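Local coordinates for protein triphenylmethane reductase (Citrobacter sp., PDB 2JL1) that probably reduces triphenylmethane dyes with an NADP(H) cofactor bound in its Rossmann-type nucleotide-binding domain, at residues 69-74 / 184-189; 3-8 / 18-23; 136-141 / 180-185. All coordinates share one frame; numbering follows the deposited sequence.

Contact 1: 69-74 / 184-189; sequences KLLFIS and TVLTEE. With NAP (NADP nicotinamide-adenine-dinucleotide phosphate), chain B.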
# COMPACT_ATOMS: atom_id res chain seq x y z
N LYS A 69 19.98 -8.05 -8.12
CA LYS A 69 18.95 -7.11 -8.58
C LYS A 69 17.69 -7.83 -9.06
O LYS A 69 17.77 -8.71 -9.92
CB LYS A 69 19.49 -6.27 -9.74
CG LYS A 69 20.61 -5.34 -9.39
CD LYS A 69 21.30 -4.86 -10.65
CE LYS A 69 22.08 -3.58 -10.42
NZ LYS A 69 23.07 -3.39 -11.51
N LEU A 70 16.53 -7.41 -8.56
CA LEU A 70 15.25 -8.04 -8.92
C LEU A 70 14.35 -7.09 -9.69
O LEU A 70 14.05 -5.99 -9.20
CB LEU A 70 14.50 -8.55 -7.67
CG LEU A 70 13.12 -9.18 -7.92
CD1 LEU A 70 13.21 -10.47 -8.73
CD2 LEU A 70 12.32 -9.38 -6.62
N LEU A 71 13.92 -7.50 -10.88
CA LEU A 71 12.84 -6.76 -11.55
C LEU A 71 11.53 -7.49 -11.27
O LEU A 71 11.27 -8.58 -11.78
CB LEU A 71 13.09 -6.59 -13.05
CG LEU A 71 11.93 -5.86 -13.78
CD1 LEU A 71 11.79 -4.38 -13.32
CD2 LEU A 71 12.08 -5.94 -15.28
N PHE A 72 10.71 -6.86 -10.42
CA PHE A 72 9.44 -7.37 -9.99
C PHE A 72 8.43 -6.79 -11.00
O PHE A 72 8.13 -5.60 -10.98
CB PHE A 72 9.21 -6.88 -8.56
CG PHE A 72 7.83 -7.15 -8.00
CD1 PHE A 72 6.92 -7.96 -8.68
CD2 PHE A 72 7.46 -6.61 -6.77
CE1 PHE A 72 5.64 -8.20 -8.17
CE2 PHE A 72 6.19 -6.86 -6.25
CZ PHE A 72 5.28 -7.65 -6.98
N ILE A 73 7.96 -7.62 -11.93
CA ILE A 73 6.95 -7.19 -12.90
C ILE A 73 5.61 -7.55 -12.29
O ILE A 73 5.44 -8.67 -11.84
CB ILE A 73 7.15 -7.87 -14.29
CG1 ILE A 73 8.47 -7.40 -14.93
CG2 ILE A 73 5.89 -7.66 -15.21
CD1 ILE A 73 8.77 -8.03 -16.29
N SER A 74 4.66 -6.61 -12.28
CA SER A 74 3.39 -6.82 -11.58
C SER A 74 2.60 -8.00 -12.16
O SER A 74 2.75 -8.32 -13.34
CB SER A 74 2.53 -5.54 -11.56
OG SER A 74 2.45 -4.94 -12.85
N THR A 184 17.68 -0.79 -19.18
CA THR A 184 18.67 0.29 -19.00
C THR A 184 18.92 0.55 -17.51
O THR A 184 20.05 0.58 -17.06
CB THR A 184 18.16 1.57 -19.70
OG1 THR A 184 18.01 1.30 -21.09
CG2 THR A 184 19.11 2.74 -19.51
N VAL A 185 17.84 0.72 -16.76
CA VAL A 185 17.87 0.94 -15.33
C VAL A 185 18.61 -0.16 -14.56
O VAL A 185 19.42 0.14 -13.67
CB VAL A 185 16.42 1.15 -14.82
CG1 VAL A 185 16.31 0.94 -13.33
CG2 VAL A 185 15.93 2.56 -15.19
N LEU A 186 18.34 -1.42 -14.90
CA LEU A 186 18.98 -2.60 -14.27
C LEU A 186 20.50 -2.71 -14.47
O LEU A 186 21.20 -3.37 -13.66
CB LEU A 186 18.29 -3.89 -14.73
CG LEU A 186 16.83 -4.09 -14.28
CD1 LEU A 186 16.13 -5.19 -15.09
CD2 LEU A 186 16.72 -4.36 -12.77
N THR A 187 21.01 -2.07 -15.52
CA THR A 187 22.40 -2.27 -15.97
C THR A 187 23.26 -1.01 -15.92
O THR A 187 24.28 -0.94 -16.60
CB THR A 187 22.43 -2.79 -17.43
OG1 THR A 187 21.69 -1.88 -18.27
CG2 THR A 187 21.84 -4.18 -17.52
N GLU A 188 22.84 -0.02 -15.13
CA GLU A 188 23.67 1.17 -14.89
C GLU A 188 23.38 1.75 -13.50
O GLU A 188 22.30 1.53 -12.94
CB GLU A 188 23.44 2.24 -15.96
CG GLU A 188 22.02 2.75 -16.00
CD GLU A 188 21.75 3.70 -17.15
OE1 GLU A 188 20.88 4.56 -16.98
OE2 GLU A 188 22.38 3.58 -18.23
N GLU A 189 24.36 2.50 -13.00
CA GLU A 189 24.31 3.19 -11.70
C GLU A 189 23.35 4.36 -11.71
O GLU A 189 22.97 4.86 -12.76
CB GLU A 189 25.70 3.76 -11.37
CG GLU A 189 26.86 2.80 -11.54
CD GLU A 189 27.19 2.02 -10.27
OE1 GLU A 189 26.25 1.62 -9.54
OE2 GLU A 189 28.41 1.81 -10.01
PA NAP B . 1.41 -10.66 -19.61
O1A NAP B . -0.04 -10.97 -19.47
O2A NAP B . 2.00 -10.97 -20.93
O5B NAP B . 2.27 -11.37 -18.47
C5B NAP B . 1.84 -11.52 -17.13
C4B NAP B . 2.90 -12.40 -16.49
O4B NAP B . 2.60 -12.65 -15.12
C3B NAP B . 2.93 -13.74 -17.22
O3B NAP B . 4.26 -14.10 -17.50
C2B NAP B . 2.36 -14.71 -16.22
O2B NAP B . 3.00 -15.94 -16.29
C1B NAP B . 2.73 -14.04 -14.91
N9A NAP B . 1.89 -14.58 -13.83
C8A NAP B . 0.53 -14.67 -13.77
N7A NAP B . 0.20 -15.24 -12.59
C5A NAP B . 1.34 -15.53 -11.92
C6A NAP B . 1.58 -16.13 -10.68
N6A NAP B . 0.58 -16.54 -9.91
N1A NAP B . 2.88 -16.28 -10.25
C2A NAP B . 3.93 -15.87 -11.05
N3A NAP B . 3.69 -15.28 -12.27
C4A NAP B . 2.41 -15.12 -12.69
O3 NAP B . 1.58 -9.07 -19.28
PN NAP B . 2.53 -7.96 -19.96
O1N NAP B . 3.88 -8.53 -20.03
O2N NAP B . 1.87 -7.47 -21.20
O5D NAP B . 2.55 -6.79 -18.81
C5D NAP B . 3.20 -7.04 -17.57
C4D NAP B . 2.41 -6.56 -16.34
O4D NAP B . 2.05 -5.20 -16.51
C3D NAP B . 1.09 -7.32 -16.15
O3D NAP B . 1.18 -8.44 -15.31
C2D NAP B . 0.14 -6.28 -15.59
O2D NAP B . 0.14 -6.20 -14.18
C1D NAP B . 0.71 -4.98 -16.10
N1N NAP B . -0.15 -4.49 -17.19
C2N NAP B . 0.04 -3.21 -17.61
C3N NAP B . -0.76 -2.68 -18.58
C7N NAP B . -0.57 -1.30 -19.03
O7N NAP B . -1.36 -0.87 -20.13
N7N NAP B . 0.30 -0.54 -18.34
C4N NAP B . -1.72 -3.49 -19.22
C5N NAP B . -1.84 -4.81 -18.85
C6N NAP B . -1.08 -5.29 -17.78
P2B NAP B . 2.41 -17.17 -17.17
O1X NAP B . 3.13 -17.15 -18.50
O2X NAP B . 0.92 -17.04 -17.40
O3X NAP B . 2.72 -18.41 -16.36

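Contact 2: 3-8 / 18-23; sequences IAVTGA and QHLLKK. With NAP (NADP nicotinamide-adenine-dinucleotide phosphate), chain B.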
# COMPACT_ATOMS: atom_id res chain seq x y z
N ILE A 3 20.78 -10.55 -12.33
CA ILE A 3 19.56 -9.79 -12.56
C ILE A 3 18.45 -10.82 -12.80
O ILE A 3 18.58 -11.67 -13.67
CB ILE A 3 19.71 -8.84 -13.76
CG1 ILE A 3 20.87 -7.86 -13.54
CG2 ILE A 3 18.37 -8.11 -14.04
CD1 ILE A 3 21.34 -7.13 -14.79
N ALA A 4 17.41 -10.77 -11.99
CA ALA A 4 16.29 -11.69 -12.09
C ALA A 4 15.07 -10.91 -12.53
O ALA A 4 14.88 -9.75 -12.13
CB ALA A 4 16.02 -12.35 -10.77
N VAL A 5 14.25 -11.54 -13.36
CA VAL A 5 13.06 -10.90 -13.94
C VAL A 5 11.90 -11.82 -13.67
O VAL A 5 11.89 -12.97 -14.15
CB VAL A 5 13.22 -10.72 -15.47
CG1 VAL A 5 12.00 -10.04 -16.12
CG2 VAL A 5 14.50 -9.94 -15.80
N THR A 6 10.94 -11.36 -12.89
CA THR A 6 9.68 -12.11 -12.71
C THR A 6 8.78 -11.86 -13.92
O THR A 6 9.07 -10.98 -14.71
CB THR A 6 8.98 -11.77 -11.37
OG1 THR A 6 8.27 -10.52 -11.49
CG2 THR A 6 10.01 -11.69 -10.24
N GLY A 7 7.69 -12.61 -14.08
CA GLY A 7 6.87 -12.49 -15.30
C GLY A 7 7.63 -12.71 -16.62
O GLY A 7 7.23 -12.21 -17.70
N ALA A 8 8.71 -13.49 -16.54
CA ALA A 8 9.67 -13.61 -17.66
C ALA A 8 9.14 -14.20 -18.97
O ALA A 8 9.71 -13.93 -20.03
CB ALA A 8 10.94 -14.33 -17.23
N GLN A 18 15.16 -9.90 -23.59
CA GLN A 18 15.77 -9.69 -24.91
C GLN A 18 16.64 -8.44 -24.96
O GLN A 18 17.72 -8.46 -25.56
CB GLN A 18 14.72 -9.73 -26.02
CG GLN A 18 14.16 -11.15 -26.23
CD GLN A 18 15.26 -12.22 -26.41
OE1 GLN A 18 16.15 -12.07 -27.25
NE2 GLN A 18 15.18 -13.31 -25.64
N HIS A 19 16.20 -7.37 -24.28
CA HIS A 19 17.04 -6.18 -24.11
C HIS A 19 18.25 -6.38 -23.18
O HIS A 19 19.33 -5.86 -23.46
CB HIS A 19 16.19 -4.99 -23.64
CG HIS A 19 15.28 -4.46 -24.71
ND1 HIS A 19 15.74 -3.74 -25.79
CD2 HIS A 19 13.94 -4.54 -24.86
CE1 HIS A 19 14.73 -3.41 -26.57
NE2 HIS A 19 13.62 -3.87 -26.02
N LEU A 20 18.06 -7.12 -22.08
CA LEU A 20 19.18 -7.45 -21.18
C LEU A 20 20.25 -8.28 -21.89
O LEU A 20 21.45 -8.11 -21.63
CB LEU A 20 18.70 -8.20 -19.93
CG LEU A 20 17.95 -7.38 -18.87
CD1 LEU A 20 17.38 -8.24 -17.74
CD2 LEU A 20 18.87 -6.30 -18.32
N LEU A 21 19.82 -9.16 -22.79
CA LEU A 21 20.74 -10.02 -23.56
C LEU A 21 21.65 -9.22 -24.50
O LEU A 21 22.69 -9.71 -24.93
CB LEU A 21 19.98 -11.12 -24.31
CG LEU A 21 19.44 -12.31 -23.48
CD1 LEU A 21 18.43 -13.20 -24.27
CD2 LEU A 21 20.56 -13.16 -22.92
N LYS A 22 21.27 -7.98 -24.81
CA LYS A 22 22.15 -7.10 -25.58
C LYS A 22 23.08 -6.30 -24.68
O LYS A 22 23.93 -5.56 -25.17
CB LYS A 22 21.34 -6.16 -26.46
CG LYS A 22 20.52 -6.84 -27.54
CD LYS A 22 19.86 -5.78 -28.39
CE LYS A 22 18.75 -6.34 -29.28
NZ LYS A 22 17.61 -5.38 -29.26
N LYS A 23 22.95 -6.45 -23.36
CA LYS A 23 23.75 -5.65 -22.42
C LYS A 23 24.65 -6.45 -21.48
O LYS A 23 25.73 -6.00 -21.12
CB LYS A 23 22.85 -4.71 -21.60
CG LYS A 23 22.14 -3.63 -22.39
CD LYS A 23 21.03 -2.96 -21.55
CE LYS A 23 20.21 -1.94 -22.36
NZ LYS A 23 20.99 -0.71 -22.71
PA NAP B . 1.41 -10.66 -19.61
O1A NAP B . -0.04 -10.97 -19.47
O2A NAP B . 2.00 -10.97 -20.93
O5B NAP B . 2.27 -11.37 -18.47
C5B NAP B . 1.84 -11.52 -17.13
C4B NAP B . 2.90 -12.40 -16.49
O4B NAP B . 2.60 -12.65 -15.12
C3B NAP B . 2.93 -13.74 -17.22
O3B NAP B . 4.26 -14.10 -17.50
C2B NAP B . 2.36 -14.71 -16.22
O2B NAP B . 3.00 -15.94 -16.29
C1B NAP B . 2.73 -14.04 -14.91
N9A NAP B . 1.89 -14.58 -13.83
C8A NAP B . 0.53 -14.67 -13.77
N7A NAP B . 0.20 -15.24 -12.59
C5A NAP B . 1.34 -15.53 -11.92
C6A NAP B . 1.58 -16.13 -10.68
N6A NAP B . 0.58 -16.54 -9.91
N1A NAP B . 2.88 -16.28 -10.25
C2A NAP B . 3.93 -15.87 -11.05
N3A NAP B . 3.69 -15.28 -12.27
C4A NAP B . 2.41 -15.12 -12.69
O3 NAP B . 1.58 -9.07 -19.28
PN NAP B . 2.53 -7.96 -19.96
O1N NAP B . 3.88 -8.53 -20.03
O2N NAP B . 1.87 -7.47 -21.20
O5D NAP B . 2.55 -6.79 -18.81
C5D NAP B . 3.20 -7.04 -17.57
C4D NAP B . 2.41 -6.56 -16.34
O4D NAP B . 2.05 -5.20 -16.51
C3D NAP B . 1.09 -7.32 -16.15
O3D NAP B . 1.18 -8.44 -15.31
C2D NAP B . 0.14 -6.28 -15.59
O2D NAP B . 0.14 -6.20 -14.18
C1D NAP B . 0.71 -4.98 -16.10
N1N NAP B . -0.15 -4.49 -17.19
C2N NAP B . 0.04 -3.21 -17.61
C3N NAP B . -0.76 -2.68 -18.58
C7N NAP B . -0.57 -1.30 -19.03
O7N NAP B . -1.36 -0.87 -20.13
N7N NAP B . 0.30 -0.54 -18.34
C4N NAP B . -1.72 -3.49 -19.22
C5N NAP B . -1.84 -4.81 -18.85
C6N NAP B . -1.08 -5.29 -17.78
P2B NAP B . 2.41 -17.17 -17.17
O1X NAP B . 3.13 -17.15 -18.50
O2X NAP B . 0.92 -17.04 -17.40
O3X NAP B . 2.72 -18.41 -16.36

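Contact 3: 136-141 / 180-185; sequences TFLRNA and LAAATV. With GOL (glycerol), chain E.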
# COMPACT_ATOMS: atom_id res chain seq x y z
N THR A 136 13.72 1.07 -7.39
CA THR A 136 13.41 1.93 -8.52
C THR A 136 11.97 1.65 -8.90
O THR A 136 11.63 0.52 -9.23
CB THR A 136 14.29 1.68 -9.76
OG1 THR A 136 15.68 1.76 -9.41
CG2 THR A 136 13.98 2.75 -10.83
N PHE A 137 11.13 2.67 -8.88
CA PHE A 137 9.75 2.50 -9.27
C PHE A 137 9.63 2.96 -10.72
O PHE A 137 9.79 4.14 -11.04
CB PHE A 137 8.82 3.27 -8.33
CG PHE A 137 8.83 2.74 -6.92
CD1 PHE A 137 8.63 3.60 -5.85
CD2 PHE A 137 9.07 1.39 -6.66
CE1 PHE A 137 8.61 3.12 -4.54
CE2 PHE A 137 9.09 0.92 -5.34
CZ PHE A 137 8.87 1.80 -4.29
N LEU A 138 9.45 1.98 -11.59
CA LEU A 138 9.33 2.16 -13.01
C LEU A 138 7.84 2.30 -13.26
O LEU A 138 7.13 1.30 -13.44
CB LEU A 138 9.90 0.92 -13.73
CG LEU A 138 11.39 0.62 -13.52
CD1 LEU A 138 11.77 -0.83 -13.96
CD2 LEU A 138 12.27 1.64 -14.24
N ARG A 139 7.34 3.52 -13.19
CA ARG A 139 5.89 3.72 -13.24
C ARG A 139 5.44 3.80 -14.69
O ARG A 139 5.54 4.84 -15.33
CB ARG A 139 5.51 5.00 -12.49
CG ARG A 139 5.68 4.91 -10.98
CD ARG A 139 5.09 6.15 -10.35
NE ARG A 139 4.74 5.95 -8.95
CZ ARG A 139 3.97 6.79 -8.27
NH1 ARG A 139 3.50 7.89 -8.86
NH2 ARG A 139 3.66 6.55 -7.00
N ASN A 140 4.99 2.67 -15.23
CA ASN A 140 4.73 2.56 -16.67
C ASN A 140 3.42 3.22 -17.07
O ASN A 140 2.46 3.17 -16.32
CB ASN A 140 4.74 1.10 -17.12
CG ASN A 140 6.14 0.49 -17.10
OD1 ASN A 140 7.15 1.19 -17.01
ND2 ASN A 140 6.19 -0.83 -17.14
N ALA A 141 3.40 3.81 -18.26
CA ALA A 141 2.17 4.20 -18.93
C ALA A 141 1.36 2.97 -19.37
O ALA A 141 1.88 1.84 -19.42
CB ALA A 141 2.51 5.03 -20.18
N LEU A 180 12.89 -1.69 -22.56
CA LEU A 180 14.20 -1.08 -22.77
C LEU A 180 14.58 -0.21 -21.57
O LEU A 180 15.71 -0.27 -21.09
CB LEU A 180 14.23 -0.27 -24.08
CG LEU A 180 15.47 0.56 -24.37
CD1 LEU A 180 16.78 -0.30 -24.28
CD2 LEU A 180 15.38 1.23 -25.74
N ALA A 181 13.62 0.56 -21.07
CA ALA A 181 13.82 1.39 -19.87
C ALA A 181 14.14 0.57 -18.64
O ALA A 181 15.02 0.93 -17.85
CB ALA A 181 12.57 2.26 -19.62
N ALA A 182 13.40 -0.52 -18.44
CA ALA A 182 13.67 -1.43 -17.34
C ALA A 182 15.10 -2.02 -17.45
O ALA A 182 15.88 -2.02 -16.47
CB ALA A 182 12.61 -2.51 -17.30
N ALA A 183 15.46 -2.50 -18.65
CA ALA A 183 16.79 -3.05 -18.92
C ALA A 183 17.91 -2.02 -18.73
O ALA A 183 18.98 -2.34 -18.17
CB ALA A 183 16.85 -3.70 -20.31
N THR A 184 17.68 -0.79 -19.18
CA THR A 184 18.67 0.29 -19.00
C THR A 184 18.92 0.55 -17.51
O THR A 184 20.05 0.58 -17.06
CB THR A 184 18.16 1.57 -19.70
OG1 THR A 184 18.01 1.30 -21.09
CG2 THR A 184 19.11 2.74 -19.51
N VAL A 185 17.84 0.72 -16.76
CA VAL A 185 17.87 0.94 -15.33
C VAL A 185 18.61 -0.16 -14.56
O VAL A 185 19.42 0.14 -13.67
CB VAL A 185 16.42 1.15 -14.82
CG1 VAL A 185 16.31 0.94 -13.33
CG2 VAL A 185 15.93 2.56 -15.19
C1 GOL E . 20.52 1.00 -9.38
O1 GOL E . 20.79 1.85 -10.49
C2 GOL E . 19.78 -0.29 -9.74
O2 GOL E . 20.03 -0.68 -11.08
C3 GOL E . 18.27 -0.26 -9.45
O3 GOL E . 17.94 -0.20 -8.06

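Contact 1: 69-74 / 184-189
Lys69 and Leu71, on the same face of strand 69-72, both reach Leu186 at the C-terminal end of helix 175-186, one meeting its backbone and the other its side chain. The polar part is a single hydrogen bond, 2.8 Å from Lys69 NZ to Leu186 O. The ammonium group stands 30° from the plane of the carbonyl, with a C=O...N angle of 149°. The lysine chain, extended beyond CG, lays CD and CE alongside the same oxygen. A positive charge beside the C-terminal end of a helix is probably favoured by the helix dipole. Glu189 adds a carboxylate nearby, but its OE1 stays 6.3 Å from Lys69 NZ, too far for a salt bridge.

The apolar part is leucine on leucine. Leu186 CD1 rests 3.9 Å from Leu71 CB, with Leu71 CD2 also close, and the two side chains cross at about a right angle.

Beyond the strand, the cofactor takes over. NADP O3D donates to Ser74 O at 2.5 Å, and Ile73 CG2 packs 3.6 Å from C5D of the ribose next to the nicotinamide. A central parallel strand with a helix packed on its face and the dinucleotide at its C-terminal end is characteristic of Rossmann-type domains, consistent with the NmrA-like family.

Contact 2: 3-8 / 18-23
Leu20 meets strand 3-5 with one methyl, CD1, which touches a branch of Ile3 and a branch of Val5. These two residues alternate with Ala4 along the strand, and their side chains therefore emerge on the same face. Ile3 offers CG2, 3.8 Å from Leu20 CD1; this methyl lies anti to the backbone N, while the longer CG1 branch is directed otherwise, and the two side chains meet at a slant. Val5 also presents CG2, 3.9 Å from Leu20 CD1, but here the side chains run past each other in opposite directions. The helix thus enters the contact through one leucine methyl, and the interaction is wholly apolar.

Past the strand the chain bends at Gly7, whose positive phi (56°) suits a glycine, and Gly7 O comes 3.5 Å from O3B of NADP. This turn begins the glycine-rich, dinucleotide-binding loop that leads to helix 11-20, and Thr9 and Gly10 farther on also bind the cofactor. Strand 3-5, helix 11-20 and strand 29-33 form a beta-alpha-beta unit, with Leu20 also packed on Ile29. Its other methyl, CD2, packs on Ala183 CB of helix 175-186, and Ile3 reaches Leu186 of that same helix.

Contact 3: 136-141 / 180-185
Thr136 and Leu138 meet Ala182 and Val185 through methyl groups alone, while the flat groups of Phe137 and Arg139 take no part and the Asn140 amide leans nearer the helix without touching it. The ring of Phe137 stacks on Tyr135 and packs against helix 117-130. The guanidinium group of Arg139 is gripped by salt bridges from NE to Glu125 and from NH1 to Glu111, which probably balance its buried charge.

Leu138 carries most of the packing. Its two methyls divide between two helix residues: CD1 sits 3.8 Å from Ala182 CB, while CD2 lies 3.9 Å from Val185 CG2. The Leu138 and Val185 side chains lie alongside each other, pointing opposite ways. Thr136 and Val185 instead meet tip to tip, with Thr136 CG2 3.9 Å from Val185 CG1.

Helix 175-186 runs back along the strand at 169°, the segment axes 10.1 Å apart. This is the antiparallel packing of helices on a parallel sheet in a Rossmann fold, and here the helix leads on to strand 194-198, the next neighbour in the sheet. At the cofactor end of the strand, Ala141 O accepts a hydrogen bond from the carboxamide N7N of NADP.

Within the helix, Leu180 O takes two donors from Thr184. The backbone N gives the usual helical bond, and Thr184 OG1 adds a second bond to Leu180 O at 2.8 Å, from 41° above the carbonyl plane. A glycerol, probably from the crystallisation liquor, donates from O2 to Val185 O at 2.8 Å. The main partner of Thr136 OG1 is His191 O, and the glycerol O3 adds only a weak bond.

Overall arrangement
All three contacts pack a helix on the seven-stranded parallel sheet. Contact 3 lies deepest, its centre about 10 Å from the centre of the chain, against about 14 and 15 Å for contacts 1 and 2. All touching residues of contacts 2 and 3 are buried; only contact 1 has a partly exposed one, Lys69. Contacts 1 and 3 share helix 175-186 and join through Leu71, which touches both Leu138 and Ala182. Contact 2 uses helix 11-20, where His19 packs on Ala183. Strands 3-5 and 69-72 are adjacent, with Ala4 probably hydrogen-bonded to Lys69 and Leu71. Contacts 2 and 3 are purely apolar between their segments; contact 1 adds a charged donor. Each strand segment continues into the NADP site.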